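PDB 4TLV: ADP-ribosylating toxin CARDS from Mycoplasma pneumoniae, which transfers the ADP-ribosyl group from NAD(+) to multiple target proteins and causes vacuolization of mammalian cells. Local coordinates for residues A[217-222]-A[264-269]; A[64-69]-A[168-173]; A[82-87]-A[185-190]. All coordinates share one frame; numbering follows the deposited sequence.

Contact 1: A[217-222]-A[264-269]; sequences VADVSE and QYASSV. With SO4 (sulfate ion), chain H.
The carboxylate of Asp219 is the flat group of this contact, and the methyl group of Ala266 lies over one of its faces. Ala266 CB stands almost vertically above Asp219 CG, 3.3 Å away. The donors gather instead around the rim. Ser268 OG gives its proton to Asp219 OD1 over a very short 2.5 Å, while Ser268 N donates to OD2 at 3.1 Å, on the lone pair that faces the other oxygen. At OD1, Ser221 N arrives nearly along the C-O axis at 3.0 Å with an angle of 164°, closing an Asx turn that bends the chain as strand 214-219 ends. Asp219 CG stands anti to the backbone N (chi1 -179°), which sends the carboxylate out toward 264-269. Water 1 lies 3.0 Å from both Asp219 OD2 and Ser267 N; it accepts from the amide, while its donation to the carboxylate competes with other acceptors. Beyond it, Ser267 OG donates to O2 of a sulfate ion at 2.6 Å, which also binds Lys253.

The contact ties the region inferred to form the NAD(+)-binding pocket to the linker between the mART and D2 domains, just before the KELED motif; Glu271 of that motif accepts from Glu222 N. Ser268 OG also receives Gly223 N, so one hydroxyl serves as donor and acceptor at once. With three protein N-H or O-H groups directed at a buried carboxylate, the chemistry is consistent with a negative charge that is stabilised by local dipoles on both sides of the contact.

Contact 2: A[64-69]-A[168-173]; sequences GSWLRE and RVVETT
Gly64 meets Thr173 at the start of the contact, where the backbone N of Gly64 sits 3.6 Å from Thr173 CG2. Its carbonyl oxygen takes a proton from water 2, which donates a second one to Glu171 O and accepts from the indole of Trp66, with NE1 3.1 Å from the water oxygen. Water 2 lies in the ring plane, and this one molecule bridges the indole N-H to the carbonyls of Gly64 and Glu171. Ser65 contributes its carbonyl oxygen, packed on Glu171 CG, while its hydroxyl turns to Phe62 O. Trp66 then lays its indole alongside Val170: Val170 CA is 3.8 Å from the centroid of the five-membered ring, close to the ring normal, a CH-pi contact, and Val170 CG2 lies over the six-membered part. Arg168 CB comes to the ring edge at CE3.

Residues 67-68 form a short, weakly bonded outermost strand of the five-stranded antiparallel sheet of the mART domain, bordering strand 168-181. Leu67 and Val169 are a hydrogen-bonded pair, with Val169 N reaching Leu67 O at 2.7 Å and Leu67 N reaching Val169 O at a longer 3.3 Å. On the face they share, Leu67 crosses Glu171 at about a right angle, its CG 3.5 Å from Glu171 OE2. On the other face, the bend of Arg168 at chi2 (-89°) carries CD over the Leu67 carbonyl, and NH1 reaches back to Trp66 O at 2.9 Å with a bent angle of 136°. Arg68 places CG over the centre of that guanidinium, and Arg168 NH2 stands over the rim of the Arg68 guanidinium, 3.5 Å from NE, the two planes 43° apart. Glu252 lies near Arg168 NE as a long, weak ion pair. Glu69 CA brushes Val169 CG2, and its OE2 bonds His164.

Contact 3: A[82-87]-A[185-190]; sequences EIRADQ and YQELQT
Arg84 reaches from the last residue of strand 76-84 into the curve of loop 185-190, so the contact joins one strand of the five-stranded antiparallel mART sheet to the irregular chain that follows strand 168-181. The tight part is centred on the Arg84 side chain. It runs extended as far as CD and then kinks at chi3 (40°), which turns NE toward Tyr185 and Gln186. The straightest of its bonds is at NH1, which donates to Thr190 OG1 at 2.9 Å with an angle of 159°, the acceptor lying in the guanidinium plane. Thr190 OG1 passes its own proton to Ala85 O at 2.7 Å, so this hydroxyl both receives from the arginine and pins the backbone beside it. Two N-H groups of the same arginine converge on one carbonyl: Arg84 NE lies 3.1 Å and Arg84 NH2 3.0 Å from Gln186 O, both weak because the angles are strongly bent. A further weak bond runs from NE to Tyr185 OH, 3.3 Å away, with ring and guanidinium planes 46° apart. Phe9 backs both side chains, and Ala144 O is a weak second partner of NH2.

The outer side is looser and made of exposed residues. Leu188 CB lies over the centre of the Arg84 guanidinium, 3.8 Å from Arg84 CZ, a covering without hydrogen bonds, and its CD1 extends over NH2. Glu187 OE2 touches Arg84 CD, but no N-H of the guanidinium points at it; any attraction would be between charges, beyond salt-bridge range. Its OE1 pairs instead with Arg8. The glutamate is also held within its own loop. Tyr185 OH donates to Glu187 OE1 from above the carboxylate plane, and Gln189 N meets the anti lone pair of Glu187 OE2 at 2.9 Å.

How the contacts relate
Contacts 1 and 2 are neighbours, their centres 13 Å apart, and they touch directly: Ser221 OG is 2.8 Å from Trp66 N, a probable hydrogen bond, and the Glu222 carboxylate packs on the Trp66 indole. Contact 3 lies well away, its centre 34 Å from each of the others. It nevertheless belongs to the same five-stranded sheet as contact 2, which involves strands 67-68 and 168-181, whereas contact 3 starts from strand 76-84. Along the chain the segments of contacts 2 and 3 alternate, and both contacts close before contact 1 opens. The mART sheet is thus tied at widely separated places, with the linker toward D2 packed near its 67-68 edge.

Contact 1: A[217-222]-A[264-269]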
loop_
_atom_site.group_PDB
_atom_site.type_symbol
_atom_site.label_atom_id
_atom_site.label_comp_id
_atom_site.label_asym_id
_atom_site.label_seq_id
_atom_site.Cartn_x
_atom_site.Cartn_y
_atom_site.Cartn_z
ATOM N N VAL A 217 13.510 13.815 -2.481
ATOM C CA VAL A 217 12.838 12.636 -3.003
ATOM C C VAL A 217 13.784 11.952 -3.955
ATOM O O VAL A 217 14.342 12.597 -4.850
ATOM C CB VAL A 217 11.582 13.007 -3.834
ATOM C CG1 VAL A 217 10.848 11.742 -4.283
ATOM C CG2 VAL A 217 10.653 13.911 -3.055
ATOM N N ALA A 218 13.972 10.651 -3.772
ATOM C CA ALA A 218 14.700 9.879 -4.759
ATOM C C ALA A 218 13.732 9.376 -5.846
ATOM O O ALA A 218 12.691 8.782 -5.544
ATOM C CB ALA A 218 15.428 8.717 -4.095
ATOM N N ASP A 219 14.079 9.622 -7.105
ATOM C CA ASP A 219 13.306 9.120 -8.244
ATOM C C ASP A 219 13.772 7.688 -8.529
ATOM O O ASP A 219 14.915 7.479 -8.949
ATOM C CB ASP A 219 13.562 10.014 -9.463
ATOM C CG ASP A 219 12.791 9.589 -10.682
ATOM O OD1 ASP A 219 12.321 8.432 -10.736
ATOM O OD2 ASP A 219 12.643 10.432 -11.597
ATOM N N VAL A 220 12.901 6.702 -8.306
ATOM C CA VAL A 220 13.307 5.307 -8.499
ATOM C C VAL A 220 12.621 4.624 -9.687
ATOM O O VAL A 220 12.409 3.408 -9.677
ATOM C CB VAL A 220 13.178 4.469 -7.195
ATOM C CG1 VAL A 220 14.196 4.951 -6.163
ATOM C CG2 VAL A 220 11.729 4.528 -6.637
ATOM N N SER A 221 12.291 5.436 -10.693
ATOM C CA SER A 221 11.789 5.005 -12.002
ATOM C C SER A 221 10.278 4.860 -12.056
ATOM O O SER A 221 9.625 4.636 -11.038
ATOM C CB SER A 221 12.453 3.712 -12.493
ATOM O OG SER A 221 13.864 3.793 -12.407
ATOM N N GLU A 222 9.744 5.022 -13.261
ATOM C CA GLU A 222 8.319 4.895 -13.521
ATOM C C GLU A 222 7.471 5.780 -12.615
ATOM O O GLU A 222 6.370 5.408 -12.213
ATOM C CB GLU A 222 7.888 3.439 -13.434
ATOM C CG GLU A 222 8.409 2.648 -14.614
ATOM C CD GLU A 222 8.032 1.192 -14.539
ATOM O OE1 GLU A 222 8.389 0.536 -13.533
ATOM O OE2 GLU A 222 7.378 0.724 -15.488
ATOM N N GLN A 264 3.373 14.814 -7.119
ATOM C CA GLN A 264 2.893 13.454 -6.883
ATOM C C GLN A 264 3.784 12.415 -7.577
ATOM O O GLN A 264 4.013 11.332 -7.040
ATOM C CB GLN A 264 1.472 13.314 -7.410
ATOM C CG GLN A 264 0.925 11.913 -7.282
ATOM C CD GLN A 264 -0.513 11.913 -6.825
ATOM O OE1 GLN A 264 -1.421 12.292 -7.574
ATOM N NE2 GLN A 264 -0.731 11.499 -5.582
ATOM N N TYR A 265 4.265 12.740 -8.774
ATOM C CA TYR A 265 5.108 11.803 -9.535
ATOM C C TYR A 265 6.501 12.354 -9.788
ATOM O O TYR A 265 6.681 13.561 -9.880
ATOM C CB TYR A 265 4.438 11.439 -10.870
ATOM C CG TYR A 265 3.110 10.785 -10.653
ATOM C CD1 TYR A 265 3.031 9.511 -10.118
ATOM C CD2 TYR A 265 1.929 11.444 -10.953
ATOM C CE1 TYR A 265 1.812 8.907 -9.880
ATOM C CE2 TYR A 265 0.695 10.841 -10.723
ATOM C CZ TYR A 265 0.648 9.572 -10.187
ATOM O OH TYR A 265 -0.567 8.954 -9.955
ATOM N N ALA A 266 7.480 11.458 -9.916
ATOM C CA ALA A 266 8.840 11.837 -10.299
ATOM C C ALA A 266 8.950 12.002 -11.830
ATOM O O ALA A 266 8.059 11.553 -12.566
ATOM C CB ALA A 266 9.823 10.783 -9.799
ATOM N N SER A 267 10.027 12.649 -12.302
ATOM C CA SER A 267 10.254 12.877 -13.742
ATOM C C SER A 267 10.165 11.596 -14.559
ATOM O O SER A 267 9.740 11.617 -15.718
ATOM C CB SER A 267 11.649 13.485 -13.996
ATOM O OG SER A 267 11.799 14.747 -13.371
ATOM N N SER A 268 10.579 10.489 -13.946
ATOM C CA SER A 268 10.642 9.194 -14.625
ATOM C C SER A 268 9.270 8.677 -15.019
ATOM O O SER A 268 9.156 7.638 -15.686
ATOM C CB SER A 268 11.360 8.153 -13.741
ATOM O OG SER A 268 10.659 8.000 -12.507
ATOM N N VAL A 269 8.221 9.392 -14.614
ATOM C CA VAL A 269 6.877 9.042 -15.034
ATOM C C VAL A 269 6.798 9.053 -16.578
ATOM O O VAL A 269 5.948 8.388 -17.171
ATOM C CB VAL A 269 5.808 9.981 -14.377
ATOM C CG1 VAL A 269 5.768 11.320 -15.075
ATOM C CG2 VAL A 269 4.413 9.350 -14.373
HETATM S S SO4 H . 14.881 15.610 -15.167
HETATM O O1 SO4 H . 15.806 15.024 -14.205
HETATM O O2 SO4 H . 13.740 16.185 -14.457
HETATM O O3 SO4 H . 14.452 14.575 -16.106
HETATM O O4 SO4 H . 15.562 16.674 -15.903
HETATM O O HOH W 1 12.476 13.310 -10.743
#

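Contact 2: A[64-69]-A[168-173]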
loop_
_atom_site.group_PDB
_atom_site.type_symbol
_atom_site.label_atom_id
_atom_site.label_comp_id
_atom_site.label_asym_id
_atom_site.label_seq_id
_atom_site.Cartn_x
_atom_site.Cartn_y
_atom_site.Cartn_z
ATOM N N GLY A 64 15.449 -1.638 -7.544
ATOM C CA GLY A 64 15.181 -1.877 -8.953
ATOM C C GLY A 64 15.155 -0.636 -9.844
ATOM O O GLY A 64 14.605 -0.688 -10.951
ATOM N N SER A 65 15.711 0.486 -9.373
ATOM C CA SER A 65 15.776 1.705 -10.190
ATOM C C SER A 65 16.474 1.428 -11.518
ATOM O O SER A 65 17.455 0.686 -11.556
ATOM C CB SER A 65 16.576 2.793 -9.477
ATOM O OG SER A 65 15.895 3.261 -8.332
ATOM N N TRP A 66 15.995 2.055 -12.587
ATOM C CA TRP A 66 16.492 1.762 -13.922
ATOM C C TRP A 66 17.797 2.506 -14.209
ATOM O O TRP A 66 18.042 3.577 -13.667
ATOM C CB TRP A 66 15.447 2.133 -14.971
ATOM C CG TRP A 66 14.157 1.359 -14.885
ATOM C CD1 TRP A 66 13.811 0.391 -13.967
ATOM C CD2 TRP A 66 13.046 1.495 -15.766
ATOM N NE1 TRP A 66 12.545 -0.078 -14.248
ATOM C CE2 TRP A 66 12.057 0.586 -15.337
ATOM C CE3 TRP A 66 12.790 2.309 -16.880
ATOM C CZ2 TRP A 66 10.825 0.469 -15.989
ATOM C CZ3 TRP A 66 11.570 2.189 -17.523
ATOM C CH2 TRP A 66 10.603 1.274 -17.071
ATOM N N LEU A 67 18.635 1.934 -15.067
ATOM C CA LEU A 67 19.962 2.505 -15.301
ATOM C C LEU A 67 19.978 3.408 -16.517
ATOM O O LEU A 67 19.171 3.244 -17.416
ATOM C CB LEU A 67 21.002 1.400 -15.522
ATOM C CG LEU A 67 21.128 0.298 -14.476
ATOM C CD1 LEU A 67 22.357 -0.541 -14.785
ATOM C CD2 LEU A 67 21.231 0.876 -13.086
ATOM N N ARG A 68 20.927 4.336 -16.551
ATOM C CA ARG A 68 21.244 5.061 -17.781
ATOM C C ARG A 68 21.879 4.098 -18.784
ATOM O O ARG A 68 22.353 3.027 -18.407
ATOM C CB ARG A 68 22.218 6.203 -17.496
ATOM C CG ARG A 68 21.663 7.289 -16.599
ATOM C CD ARG A 68 22.710 8.370 -16.344
ATOM N NE ARG A 68 22.163 9.484 -15.571
ATOM C CZ ARG A 68 21.462 10.489 -16.093
ATOM N NH1 ARG A 68 21.219 10.522 -17.398
ATOM N NH2 ARG A 68 21.000 11.462 -15.309
ATOM N N GLU A 69 21.896 4.500 -20.051
ATOM C CA GLU A 69 22.464 3.702 -21.140
ATOM C C GLU A 69 23.992 3.734 -21.190
ATOM O O GLU A 69 24.571 4.393 -22.052
ATOM C CB GLU A 69 21.908 4.189 -22.486
ATOM C CG GLU A 69 20.405 4.081 -22.598
ATOM C CD GLU A 69 19.878 4.423 -23.983
ATOM O OE1 GLU A 69 20.255 5.477 -24.547
ATOM O OE2 GLU A 69 19.068 3.630 -24.506
ATOM N N ARG A 168 16.204 4.824 -20.540
ATOM C CA ARG A 168 16.586 4.130 -19.307
ATOM C C ARG A 168 16.426 2.624 -19.481
ATOM O O ARG A 168 15.555 2.174 -20.216
ATOM C CB ARG A 168 15.754 4.618 -18.115
ATOM C CG ARG A 168 16.182 5.993 -17.601
ATOM C CD ARG A 168 17.251 5.862 -16.557
ATOM N NE ARG A 168 17.692 7.153 -16.044
ATOM C CZ ARG A 168 18.521 7.309 -15.022
ATOM N NH1 ARG A 168 18.989 6.250 -14.363
ATOM N NH2 ARG A 168 18.870 8.534 -14.647
ATOM N N VAL A 169 17.262 1.852 -18.796
ATOM C CA VAL A 169 17.278 0.404 -18.972
ATOM C C VAL A 169 16.450 -0.288 -17.897
ATOM O O VAL A 169 16.727 -0.132 -16.715
ATOM C CB VAL A 169 18.706 -0.137 -18.877
ATOM C CG1 VAL A 169 18.703 -1.647 -19.042
ATOM C CG2 VAL A 169 19.594 0.540 -19.922
ATOM N N VAL A 170 15.435 -1.041 -18.321
ATOM C CA VAL A 170 14.514 -1.702 -17.405
ATOM C C VAL A 170 15.220 -2.765 -16.578
ATOM O O VAL A 170 15.808 -3.699 -17.122
ATOM C CB VAL A 170 13.343 -2.361 -18.176
ATOM C CG1 VAL A 170 12.396 -3.074 -17.217
ATOM C CG2 VAL A 170 12.578 -1.325 -19.015
ATOM N N GLU A 171 15.139 -2.617 -15.259
ATOM C CA GLU A 171 15.763 -3.534 -14.328
ATOM C C GLU A 171 14.717 -4.217 -13.464
ATOM O O GLU A 171 13.635 -3.673 -13.228
ATOM C CB GLU A 171 16.706 -2.777 -13.386
ATOM C CG GLU A 171 17.797 -2.008 -14.078
ATOM C CD GLU A 171 18.982 -2.879 -14.452
ATOM O OE1 GLU A 171 19.372 -3.754 -13.649
ATOM O OE2 GLU A 171 19.527 -2.667 -15.551
ATOM N N THR A 172 15.067 -5.387 -12.956
ATOM C CA THR A 172 14.283 -6.007 -11.901
ATOM C C THR A 172 15.255 -6.469 -10.816
ATOM O O THR A 172 16.468 -6.283 -10.943
ATOM C CB THR A 172 13.368 -7.137 -12.446
ATOM O OG1 THR A 172 12.441 -7.531 -11.428
ATOM C CG2 THR A 172 14.172 -8.345 -12.910
ATOM N N THR A 173 14.739 -7.024 -9.733
ATOM C CA THR A 173 15.592 -7.458 -8.639
ATOM C C THR A 173 15.422 -8.946 -8.447
ATOM O O THR A 173 14.427 -9.530 -8.875
ATOM C CB THR A 173 15.245 -6.727 -7.332
ATOM O OG1 THR A 173 13.857 -6.923 -7.045
ATOM C CG2 THR A 173 15.504 -5.229 -7.483
HETATM O O HOH W 2 12.271 -1.837 -11.676
#

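Contact 3: A[82-87]-A[185-190]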
loop_
_atom_site.group_PDB
_atom_site.type_symbol
_atom_site.label_atom_id
_atom_site.label_comp_id
_atom_site.label_asym_id
_atom_site.label_seq_id
_atom_site.Cartn_x
_atom_site.Cartn_y
_atom_site.Cartn_z
ATOM N N GLU A 82 16.149 -9.641 7.310
ATOM C CA GLU A 82 14.894 -9.930 7.988
ATOM C C GLU A 82 15.095 -9.641 9.471
ATOM O O GLU A 82 16.001 -10.194 10.093
ATOM C CB GLU A 82 14.541 -11.400 7.786
ATOM C CG GLU A 82 13.312 -11.851 8.553
ATOM C CD GLU A 82 13.041 -13.337 8.353
ATOM O OE1 GLU A 82 13.840 -14.151 8.840
ATOM O OE2 GLU A 82 12.045 -13.672 7.699
ATOM N N ILE A 83 14.250 -8.776 10.037
ATOM C CA ILE A 83 14.486 -8.190 11.349
ATOM C C ILE A 83 13.245 -8.363 12.225
ATOM O O ILE A 83 12.159 -7.918 11.849
ATOM C CB ILE A 83 14.767 -6.666 11.208
ATOM C CG1 ILE A 83 15.927 -6.399 10.235
ATOM C CG2 ILE A 83 14.987 -6.009 12.570
ATOM C CD1 ILE A 83 15.999 -4.943 9.727
ATOM N N ARG A 84 13.405 -8.997 13.388
ATOM C CA ARG A 84 12.292 -9.163 14.313
ATOM C C ARG A 84 11.951 -7.799 14.882
ATOM O O ARG A 84 12.819 -7.104 15.398
ATOM C CB ARG A 84 12.624 -10.146 15.459
ATOM C CG ARG A 84 11.515 -10.314 16.498
ATOM C CD ARG A 84 11.896 -11.335 17.622
ATOM N NE ARG A 84 13.298 -11.193 18.021
ATOM C CZ ARG A 84 13.766 -10.221 18.798
ATOM N NH1 ARG A 84 12.939 -9.304 19.308
ATOM N NH2 ARG A 84 15.067 -10.157 19.062
ATOM N N ALA A 85 10.678 -7.431 14.789
ATOM C CA ALA A 85 10.206 -6.145 15.302
ATOM C C ALA A 85 9.862 -6.224 16.791
ATOM O O ALA A 85 9.478 -7.273 17.287
ATOM C CB ALA A 85 8.994 -5.690 14.519
ATOM N N ASP A 86 10.005 -5.101 17.492
ATOM C CA ASP A 86 9.675 -5.039 18.916
ATOM C C ASP A 86 9.067 -3.661 19.210
ATOM O O ASP A 86 8.758 -2.927 18.278
ATOM C CB ASP A 86 10.904 -5.351 19.798
ATOM C CG ASP A 86 12.062 -4.357 19.588
ATOM O OD1 ASP A 86 11.792 -3.177 19.292
ATOM O OD2 ASP A 86 13.247 -4.747 19.761
ATOM N N GLN A 87 8.887 -3.317 20.483
ATOM C CA GLN A 87 8.139 -2.105 20.857
ATOM C C GLN A 87 8.782 -0.791 20.394
ATOM O O GLN A 87 8.138 0.260 20.452
ATOM C CB GLN A 87 7.906 -2.054 22.380
ATOM C CG GLN A 87 9.199 -1.745 23.134
ATOM C CD GLN A 87 9.046 -1.674 24.659
ATOM O OE1 GLN A 87 8.060 -2.155 25.231
ATOM N NE2 GLN A 87 10.038 -1.070 25.321
ATOM N N TYR A 185 21.262 -13.991 16.486
ATOM C CA TYR A 185 19.832 -13.706 16.578
ATOM C C TYR A 185 19.246 -14.293 17.858
ATOM O O TYR A 185 19.568 -15.415 18.244
ATOM C CB TYR A 185 19.064 -14.266 15.370
ATOM C CG TYR A 185 17.558 -14.127 15.510
ATOM C CD1 TYR A 185 16.942 -12.880 15.389
ATOM C CD2 TYR A 185 16.751 -15.238 15.758
ATOM C CE1 TYR A 185 15.570 -12.747 15.518
ATOM C CE2 TYR A 185 15.371 -15.114 15.892
ATOM C CZ TYR A 185 14.790 -13.853 15.770
ATOM O OH TYR A 185 13.428 -13.702 15.903
ATOM N N GLN A 186 18.382 -13.534 18.514
ATOM C CA GLN A 186 17.642 -14.052 19.658
ATOM C C GLN A 186 16.152 -14.112 19.346
ATOM O O GLN A 186 15.568 -13.108 18.930
ATOM C CB GLN A 186 17.903 -13.163 20.887
ATOM C CG GLN A 186 19.378 -13.117 21.294
ATOM C CD GLN A 186 19.639 -12.179 22.459
ATOM O OE1 GLN A 186 18.744 -11.911 23.258
ATOM N NE2 GLN A 186 20.869 -11.674 22.561
ATOM N N GLU A 187 15.531 -15.280 19.534
ATOM C CA GLU A 187 14.087 -15.405 19.305
ATOM C C GLU A 187 13.354 -14.967 20.564
ATOM O O GLU A 187 13.264 -15.720 21.537
ATOM C CB GLU A 187 13.686 -16.842 18.943
ATOM C CG GLU A 187 12.190 -17.003 18.651
ATOM C CD GLU A 187 11.676 -15.897 17.734
ATOM O OE1 GLU A 187 12.025 -15.915 16.529
ATOM O OE2 GLU A 187 10.947 -14.998 18.225
ATOM N N LEU A 188 12.858 -13.738 20.574
ATOM C CA LEU A 188 12.239 -13.226 21.790
ATOM C C LEU A 188 10.711 -13.150 21.745
ATOM O O LEU A 188 10.098 -12.680 22.693
ATOM C CB LEU A 188 12.828 -11.867 22.146
ATOM C CG LEU A 188 14.326 -11.915 22.444
ATOM C CD1 LEU A 188 14.846 -10.501 22.750
ATOM C CD2 LEU A 188 14.628 -12.891 23.606
ATOM N N GLN A 189 10.110 -13.603 20.649
ATOM C CA GLN A 189 8.656 -13.558 20.481
ATOM C C GLN A 189 8.058 -12.193 20.839
ATOM O O GLN A 189 7.182 -12.073 21.707
ATOM C CB GLN A 189 7.956 -14.695 21.236
ATOM C CG GLN A 189 8.461 -16.070 20.833
ATOM C CD GLN A 189 7.760 -17.208 21.581
ATOM O OE1 GLN A 189 7.399 -17.077 22.752
ATOM N NE2 GLN A 189 7.570 -18.326 20.899
ATOM N N THR A 190 8.545 -11.172 20.148
ATOM C CA THR A 190 8.062 -9.802 20.321
ATOM C C THR A 190 7.180 -9.422 19.137
ATOM O O THR A 190 6.996 -10.214 18.214
ATOM C CB THR A 190 9.249 -8.817 20.405
ATOM O OG1 THR A 190 10.099 -8.993 19.263
ATOM C CG2 THR A 190 10.069 -9.060 21.658
#